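Local coordinates for protein trans-4-hydroxy-L-proline dehydratase (Clostridioides difficile 70-100-2010, PDB 6VXC) that uses a glycyl radical to dehydrate trans-4-hydroxy-L-proline to (S)-1-pyrroline-5-carboxylate, a step in the anaerobic breakdown of hydroxyproline, at residues 98-103 against 343-348; 106-111 against 137-142; 113-118 against 130-135. All coordinates share one frame; numbering follows the deposited sequence.

Contact 1: residues 98-103 against 343-348; sequences NGAPTY and APPKVG
Ala100 and Tyr103 meet Pro344 and Pro345 through carbon-carbon packing, with no hydrogen bond between 98-103 and 343-348. The methyl of Ala100 sits against the junction of the two prolines: CB lies 3.8 Å from Pro344 CA and equally far, 3.8 Å, from Pro345 CD. Tyr103 adds a ring carbon against Pro344. Its CG stands anti to the carbonyl carbon (chi1 -58°), and the ring brings CE1 to 3.6 Å from CG of Pro344, the two rings meeting at a slant. Strand 99-101, which carries Ala100, runs parallel to strand 42-44 in a small two-stranded sheet, bound to it through backbone hydrogen bonds of Ala100 with His42 and Ser44; the prolines belong to the loop between helices 324-339 and 348-353, so the contact joins parts of the PFL-like region some 240 residues apart. Polar backbone enters only by proximity: Pro101 O lies 3.8 Å from Pro344 CB. Neither proline nitrogen has a hydrogen to donate, in keeping with an apolar, buried surface here. The phenol of Tyr103 has its partner outside the two segments: OH is hydrogen-bonded to Thr291 O, which ties the far end of the ring in place.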
# COMPACT_ATOMS: atom_id res chain seq x y z
N ASN A 98 -14.81 -9.84 -7.75
CA ASN A 98 -13.58 -10.62 -7.56
C ASN A 98 -12.97 -11.08 -8.90
O ASN A 98 -12.18 -12.04 -8.88
CB ASN A 98 -13.80 -11.81 -6.62
CG ASN A 98 -12.67 -11.97 -5.61
OD1 ASN A 98 -11.75 -11.16 -5.57
ND2 ASN A 98 -12.76 -13.00 -4.77
N GLY A 99 -13.30 -10.46 -9.96
CA GLY A 99 -12.68 -10.69 -11.26
C GLY A 99 -11.64 -9.63 -11.53
O GLY A 99 -11.96 -8.44 -11.64
N ALA A 100 -10.39 -10.05 -11.59
CA ALA A 100 -9.30 -9.10 -11.82
C ALA A 100 -9.02 -8.97 -13.32
O ALA A 100 -8.83 -9.98 -14.00
CB ALA A 100 -8.03 -9.54 -11.12
N PRO A 101 -8.98 -7.76 -13.86
CA PRO A 101 -8.45 -7.59 -15.21
C PRO A 101 -6.96 -7.94 -15.24
O PRO A 101 -6.32 -8.07 -14.20
CB PRO A 101 -8.67 -6.10 -15.51
CG PRO A 101 -9.57 -5.61 -14.43
CD PRO A 101 -9.34 -6.48 -13.24
N THR A 102 -6.43 -8.08 -16.45
CA THR A 102 -4.99 -8.26 -16.65
C THR A 102 -4.41 -7.06 -17.39
O THR A 102 -5.11 -6.34 -18.11
CB THR A 102 -4.65 -9.52 -17.45
OG1 THR A 102 -5.20 -9.43 -18.76
CG2 THR A 102 -5.17 -10.77 -16.76
N TYR A 103 -3.11 -6.89 -17.24
CA TYR A 103 -2.40 -5.70 -17.70
C TYR A 103 -1.14 -6.11 -18.45
O TYR A 103 -0.02 -5.90 -17.98
CB TYR A 103 -2.10 -4.79 -16.51
CG TYR A 103 -3.35 -4.36 -15.74
CD1 TYR A 103 -3.95 -5.21 -14.83
CD2 TYR A 103 -3.94 -3.12 -15.97
CE1 TYR A 103 -5.09 -4.85 -14.14
CE2 TYR A 103 -5.10 -2.74 -15.27
CZ TYR A 103 -5.67 -3.61 -14.36
OH TYR A 103 -6.82 -3.27 -13.65
N ALA A 343 -6.58 -7.05 -5.67
CA ALA A 343 -5.36 -6.67 -6.36
C ALA A 343 -5.12 -7.69 -7.48
O ALA A 343 -5.19 -8.89 -7.23
CB ALA A 343 -4.18 -6.64 -5.39
N PRO A 344 -4.87 -7.25 -8.71
CA PRO A 344 -4.69 -8.22 -9.80
C PRO A 344 -3.56 -9.17 -9.51
O PRO A 344 -2.63 -8.85 -8.74
CB PRO A 344 -4.40 -7.32 -11.02
CG PRO A 344 -5.13 -6.06 -10.72
CD PRO A 344 -4.97 -5.87 -9.22
N PRO A 345 -3.58 -10.36 -10.11
CA PRO A 345 -2.70 -11.44 -9.66
C PRO A 345 -1.22 -11.10 -9.78
O PRO A 345 -0.77 -10.49 -10.75
CB PRO A 345 -3.07 -12.61 -10.59
CG PRO A 345 -3.69 -11.95 -11.78
CD PRO A 345 -4.42 -10.76 -11.24
N LYS A 346 -0.47 -11.51 -8.76
CA LYS A 346 0.98 -11.37 -8.68
C LYS A 346 1.65 -12.74 -8.75
O LYS A 346 1.09 -13.75 -8.33
CB LYS A 346 1.37 -10.69 -7.36
CG LYS A 346 0.60 -9.41 -7.04
CD LYS A 346 0.46 -9.24 -5.51
CE LYS A 346 -0.44 -8.07 -5.15
NZ LYS A 346 -0.88 -8.08 -3.72
N VAL A 347 2.88 -12.75 -9.26
CA VAL A 347 3.70 -13.95 -9.28
C VAL A 347 5.09 -13.58 -8.79
O VAL A 347 5.41 -12.41 -8.58
CB VAL A 347 3.78 -14.60 -10.68
CG1 VAL A 347 2.42 -15.13 -11.10
CG2 VAL A 347 4.36 -13.62 -11.72
N GLY A 348 5.91 -14.61 -8.58
CA GLY A 348 7.30 -14.38 -8.25
C GLY A 348 7.48 -13.52 -7.01
O GLY A 348 6.75 -13.66 -6.02

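Contact 2: residues 106-111 against 137-142; sequences ICCHTM and EEIIPF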
# COMPACT_ATOMS: atom_id res chain seq x y z
N ILE A 106 2.14 -4.13 -18.93
CA ILE A 106 3.06 -4.07 -17.81
C ILE A 106 3.72 -5.43 -17.63
O ILE A 106 4.94 -5.54 -17.65
CB ILE A 106 2.34 -3.65 -16.51
CG1 ILE A 106 1.71 -2.26 -16.68
CG2 ILE A 106 3.31 -3.68 -15.32
CD1 ILE A 106 0.75 -1.91 -15.55
N CYS A 107 2.91 -6.46 -17.44
CA CYS A 107 3.39 -7.83 -17.28
C CYS A 107 2.49 -8.74 -18.10
O CYS A 107 1.31 -8.94 -17.77
CB CYS A 107 3.41 -8.28 -15.82
SG CYS A 107 4.01 -9.97 -15.61
N CYS A 108 3.04 -9.29 -19.17
CA CYS A 108 2.35 -10.24 -20.01
C CYS A 108 2.68 -11.63 -19.49
O CYS A 108 3.80 -12.11 -19.68
CB CYS A 108 2.77 -10.07 -21.46
SG CYS A 108 2.01 -11.25 -22.56
N HIS A 109 1.74 -12.26 -18.80
CA HIS A 109 2.05 -13.51 -18.12
C HIS A 109 2.43 -14.60 -19.11
O HIS A 109 1.99 -14.61 -20.26
CB HIS A 109 0.85 -13.98 -17.29
CG HIS A 109 0.54 -13.07 -16.14
ND1 HIS A 109 -0.58 -12.28 -16.10
CD2 HIS A 109 1.23 -12.82 -15.00
CE1 HIS A 109 -0.58 -11.58 -14.98
NE2 HIS A 109 0.51 -11.88 -14.30
N THR A 110 3.29 -15.51 -18.66
CA THR A 110 3.53 -16.76 -19.38
C THR A 110 2.39 -17.73 -19.10
O THR A 110 1.63 -17.59 -18.13
CB THR A 110 4.85 -17.40 -18.96
OG1 THR A 110 4.76 -17.83 -17.60
CG2 THR A 110 6.00 -16.42 -19.09
N MET A 111 2.28 -18.76 -19.95
CA MET A 111 1.29 -19.79 -19.68
C MET A 111 1.58 -20.50 -18.37
O MET A 111 0.66 -20.96 -17.69
CB MET A 111 1.22 -20.77 -20.86
CG MET A 111 0.83 -20.10 -22.19
SD MET A 111 -0.70 -19.14 -22.17
CE MET A 111 -1.89 -20.39 -21.70
N GLU A 137 -3.37 -17.13 -27.46
CA GLU A 137 -3.46 -16.92 -28.90
C GLU A 137 -3.49 -15.45 -29.31
O GLU A 137 -2.98 -15.11 -30.38
CB GLU A 137 -4.70 -17.61 -29.46
CG GLU A 137 -4.71 -19.10 -29.28
CD GLU A 137 -5.98 -19.74 -29.82
OE1 GLU A 137 -6.04 -20.98 -29.88
OE2 GLU A 137 -6.91 -18.99 -30.19
N GLU A 138 -4.09 -14.58 -28.51
CA GLU A 138 -4.19 -13.18 -28.88
C GLU A 138 -3.24 -12.27 -28.10
O GLU A 138 -2.71 -11.32 -28.68
CB GLU A 138 -5.62 -12.67 -28.67
CG GLU A 138 -6.73 -13.50 -29.30
CD GLU A 138 -6.58 -13.67 -30.80
OE1 GLU A 138 -6.93 -14.77 -31.31
OE2 GLU A 138 -6.17 -12.70 -31.49
N ILE A 139 -3.02 -12.53 -26.81
CA ILE A 139 -2.32 -11.59 -25.94
C ILE A 139 -0.81 -11.78 -26.00
O ILE A 139 -0.07 -10.83 -26.25
CB ILE A 139 -2.82 -11.71 -24.48
CG1 ILE A 139 -4.33 -11.51 -24.41
CG2 ILE A 139 -2.12 -10.68 -23.60
CD1 ILE A 139 -4.82 -10.25 -25.08
N ILE A 140 -0.34 -13.00 -25.72
CA ILE A 140 1.11 -13.25 -25.69
C ILE A 140 1.78 -12.88 -27.01
O ILE A 140 2.81 -12.18 -26.99
CB ILE A 140 1.39 -14.70 -25.29
CG1 ILE A 140 1.06 -14.90 -23.81
CG2 ILE A 140 2.83 -15.08 -25.58
CD1 ILE A 140 1.36 -16.28 -23.33
N PRO A 141 1.26 -13.29 -28.18
CA PRO A 141 1.94 -12.94 -29.44
C PRO A 141 2.10 -11.45 -29.63
O PRO A 141 3.07 -11.02 -30.25
CB PRO A 141 1.04 -13.57 -30.50
CG PRO A 141 0.32 -14.66 -29.79
CD PRO A 141 0.08 -14.12 -28.42
N PHE A 142 1.17 -10.64 -29.12
CA PHE A 142 1.29 -9.19 -29.30
C PHE A 142 2.09 -8.52 -28.18
O PHE A 142 2.92 -7.65 -28.46
CB PHE A 142 -0.11 -8.57 -29.41
CG PHE A 142 -0.09 -7.10 -29.74
CD1 PHE A 142 -0.02 -6.67 -31.05
CD2 PHE A 142 -0.12 -6.16 -28.73
CE1 PHE A 142 0.02 -5.32 -31.36
CE2 PHE A 142 -0.08 -4.80 -29.03
CZ PHE A 142 -0.01 -4.38 -30.35
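Cys108 holds its SG anti to the backbone N (chi1 178°), which carries the sulfur out to the helix at Ile140. On the other side, Ile140 has CG1 anti to its carbonyl carbon (chi1 -71°) and an extended outer bond, so that CD1 projects back to the loop. Met111 reaches in from the end of the loop, bringing SD up to that methyl.

Cys108 SG rests on the helix backbone, 3.8 Å from Ile140 CA, with Ile140 CG1 alongside at 4.0 Å from the same sulfur. It also approaches the preceding residue, 4.3 Å from CG2 of Ile139. The end of Ile140 touches two loop groups: CD1 is 3.6 Å from the carbonyl oxygen of His109 and 3.7 Å from Met111 SD, the methionine chain passing it at a slant. This is loop-on-helix packing. Residues 106-111 lead from strand 99-101 into helix 111-119, whose N-cap is Thr110, with OG1 bonded to Asp113 N; residues 137-142 belong to helix 129-143, which has a wider pi-type turn at 137-139 and a kink at Pro141.

Polar atoms beside the contact find partners in the same helix or just after it: His109 O accepts a hydrogen bond from His135 NE2, and Cys108 N bonds to Gln147 OE1. No hydrogen bond links the two segments themselves, so sulfur and branched aliphatic carbon make the join by dispersion and shape, while the polar bonds nearby involve His135 and Gln147, outside the two segments.

Contact 3: residues 113-118 against 130-135; sequences DLEVMH and EARKIH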
# COMPACT_ATOMS: atom_id res chain seq x y z
N ASP A 113 2.81 -18.95 -15.72
CA ASP A 113 2.25 -18.02 -14.74
C ASP A 113 0.78 -18.31 -14.50
O ASP A 113 0.32 -18.36 -13.36
CB ASP A 113 2.42 -16.57 -15.20
CG ASP A 113 3.83 -16.06 -15.07
OD1 ASP A 113 4.58 -16.53 -14.20
OD2 ASP A 113 4.19 -15.14 -15.83
N LEU A 114 0.01 -18.48 -15.58
CA LEU A 114 -1.41 -18.75 -15.44
C LEU A 114 -1.64 -20.05 -14.70
O LEU A 114 -2.52 -20.13 -13.84
CB LEU A 114 -2.08 -18.79 -16.81
CG LEU A 114 -1.97 -17.49 -17.60
CD1 LEU A 114 -2.84 -17.55 -18.85
CD2 LEU A 114 -2.34 -16.30 -16.73
N GLU A 115 -0.85 -21.07 -15.02
CA GLU A 115 -0.95 -22.35 -14.33
C GLU A 115 -0.66 -22.19 -12.84
O GLU A 115 -1.32 -22.81 -12.00
CB GLU A 115 0.00 -23.36 -14.97
CG GLU A 115 -0.16 -24.81 -14.50
CD GLU A 115 -1.34 -25.52 -15.15
OE1 GLU A 115 -2.12 -24.86 -15.87
OE2 GLU A 115 -1.48 -26.74 -14.92
N VAL A 116 0.37 -21.44 -12.50
CA VAL A 116 0.75 -21.29 -11.10
C VAL A 116 -0.34 -20.57 -10.31
O VAL A 116 -0.71 -20.99 -9.22
CB VAL A 116 2.11 -20.57 -11.00
CG1 VAL A 116 2.36 -20.15 -9.56
CG2 VAL A 116 3.21 -21.49 -11.51
N MET A 117 -0.87 -19.47 -10.85
CA MET A 117 -1.86 -18.71 -10.10
C MET A 117 -3.17 -19.47 -9.96
O MET A 117 -3.85 -19.36 -8.95
CB MET A 117 -2.07 -17.33 -10.73
CG MET A 117 -2.74 -17.32 -12.07
SD MET A 117 -2.99 -15.64 -12.72
CE MET A 117 -1.31 -15.07 -12.90
N HIS A 118 -3.50 -20.29 -10.95
CA HIS A 118 -4.72 -21.09 -10.84
C HIS A 118 -4.56 -22.17 -9.78
O HIS A 118 -5.51 -22.47 -9.05
CB HIS A 118 -5.05 -21.71 -12.20
CG HIS A 118 -6.33 -22.49 -12.20
ND1 HIS A 118 -7.53 -21.95 -12.59
CD2 HIS A 118 -6.58 -23.78 -11.86
CE1 HIS A 118 -8.48 -22.87 -12.49
NE2 HIS A 118 -7.93 -23.99 -12.05
N GLU A 130 -11.33 -20.48 -21.43
CA GLU A 130 -11.48 -19.45 -22.45
C GLU A 130 -10.47 -18.33 -22.23
O GLU A 130 -9.92 -17.79 -23.19
CB GLU A 130 -12.91 -18.91 -22.47
CG GLU A 130 -13.99 -19.99 -22.36
CD GLU A 130 -14.35 -20.35 -20.92
OE1 GLU A 130 -13.71 -21.27 -20.36
OE2 GLU A 130 -15.26 -19.70 -20.35
N ALA A 131 -10.21 -17.98 -20.97
CA ALA A 131 -9.21 -16.95 -20.71
C ALA A 131 -7.82 -17.43 -21.09
O ALA A 131 -7.02 -16.65 -21.63
CB ALA A 131 -9.26 -16.54 -19.23
N ARG A 132 -7.52 -18.71 -20.85
CA ARG A 132 -6.21 -19.24 -21.20
C ARG A 132 -6.00 -19.26 -22.71
O ARG A 132 -4.94 -18.86 -23.20
CB ARG A 132 -6.03 -20.65 -20.63
CG ARG A 132 -6.42 -20.78 -19.18
CD ARG A 132 -5.51 -21.77 -18.47
NE ARG A 132 -6.20 -22.46 -17.39
CZ ARG A 132 -5.59 -23.23 -16.50
NH1 ARG A 132 -4.27 -23.40 -16.57
NH2 ARG A 132 -6.29 -23.84 -15.56
N LYS A 133 -7.00 -19.72 -23.47
CA LYS A 133 -6.87 -19.75 -24.92
C LYS A 133 -6.63 -18.35 -25.48
O LYS A 133 -5.68 -18.14 -26.24
CB LYS A 133 -8.12 -20.35 -25.56
CG LYS A 133 -8.03 -20.40 -27.09
CD LYS A 133 -9.26 -21.04 -27.75
CE LYS A 133 -10.48 -20.12 -27.69
NZ LYS A 133 -10.28 -18.91 -28.52
N ILE A 134 -7.46 -17.39 -25.09
CA ILE A 134 -7.33 -16.02 -25.60
C ILE A 134 -5.97 -15.44 -25.24
O ILE A 134 -5.29 -14.83 -26.08
CB ILE A 134 -8.48 -15.15 -25.06
CG1 ILE A 134 -9.82 -15.60 -25.64
CG2 ILE A 134 -8.24 -13.67 -25.31
CD1 ILE A 134 -10.99 -14.86 -25.06
N HIS A 135 -5.55 -15.62 -23.99
CA HIS A 135 -4.24 -15.11 -23.59
C HIS A 135 -3.14 -15.75 -24.42
O HIS A 135 -2.21 -15.06 -24.86
CB HIS A 135 -3.99 -15.37 -22.10
CG HIS A 135 -2.72 -14.77 -21.61
ND1 HIS A 135 -2.57 -13.43 -21.36
CD2 HIS A 135 -1.50 -15.32 -21.38
CE1 HIS A 135 -1.34 -13.18 -20.98
NE2 HIS A 135 -0.66 -14.31 -20.97
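Arg132 and His135 of helix 129-143 face Leu114, Glu115 and His118 of helix 111-119 in an antiparallel helical hairpin. The two helices are joined by a short connection, and their segment axes run at 160° to each other with a closest approach of 11.7 Å. At that spacing long side chains do most of the bridging.

Arg132 comes first along 130-135 and spans the gap. Its chain, bent at chi2 and chi3, delivers the guanidinium to two partners. NH1 donates to Glu115 OE1 over 2.7 Å, a salt bridge in which the oxygen lies close to the guanidinium plane; the N-H...O angle of 134° makes the bond noticeably bent. The carboxylate reaches this point because the Glu115 chain turns at chi2. The second nitrogen, NH2, is placed over the centre of one face of the His118 imidazole, 3.6 Å from CG, with the ring and guanidinium planes tilted 40° apart. The remaining nitrogen, NE, bonds to Val127 O, and His118 ND1 pairs with Val127 N, so the connecting loop fixes both groups. The positive charge of Arg132 is probably offset in part by Glu115, an exposed residue.

One turn further on, His135 closes the buried side. Its NE2 is engaged by His109 O, which would hold the imidazole against rotation. The leucine meets the ring obliquely through a single methyl, with Leu114 CD1 3.6 Å from His135 CD2.

How the contacts relate
The three contacts form a continuous patch on one side of the chain's centre, away from the radical glycine Gly785 and the probable catalytic residues Cys454 and Glu456. Contacts 2 and 3 share helix 129-143, and their centres lie about 10 Å apart; within that helix Ile140 N of contact 2 lies 2.9 Å from His135 O of contact 3, a probable hydrogen bond. Contact 1 lies about 11 Å from contact 3, centre to centre, and meets it across another face of helix 111-119, where Pro345 CB is 3.7 Å from Met117 SD. Its centre is about 14 Å from that of contact 2. In sequence they nest: 113-118/130-135 within 106-111/137-142, and both within the long loop closed by 98-103/343-348.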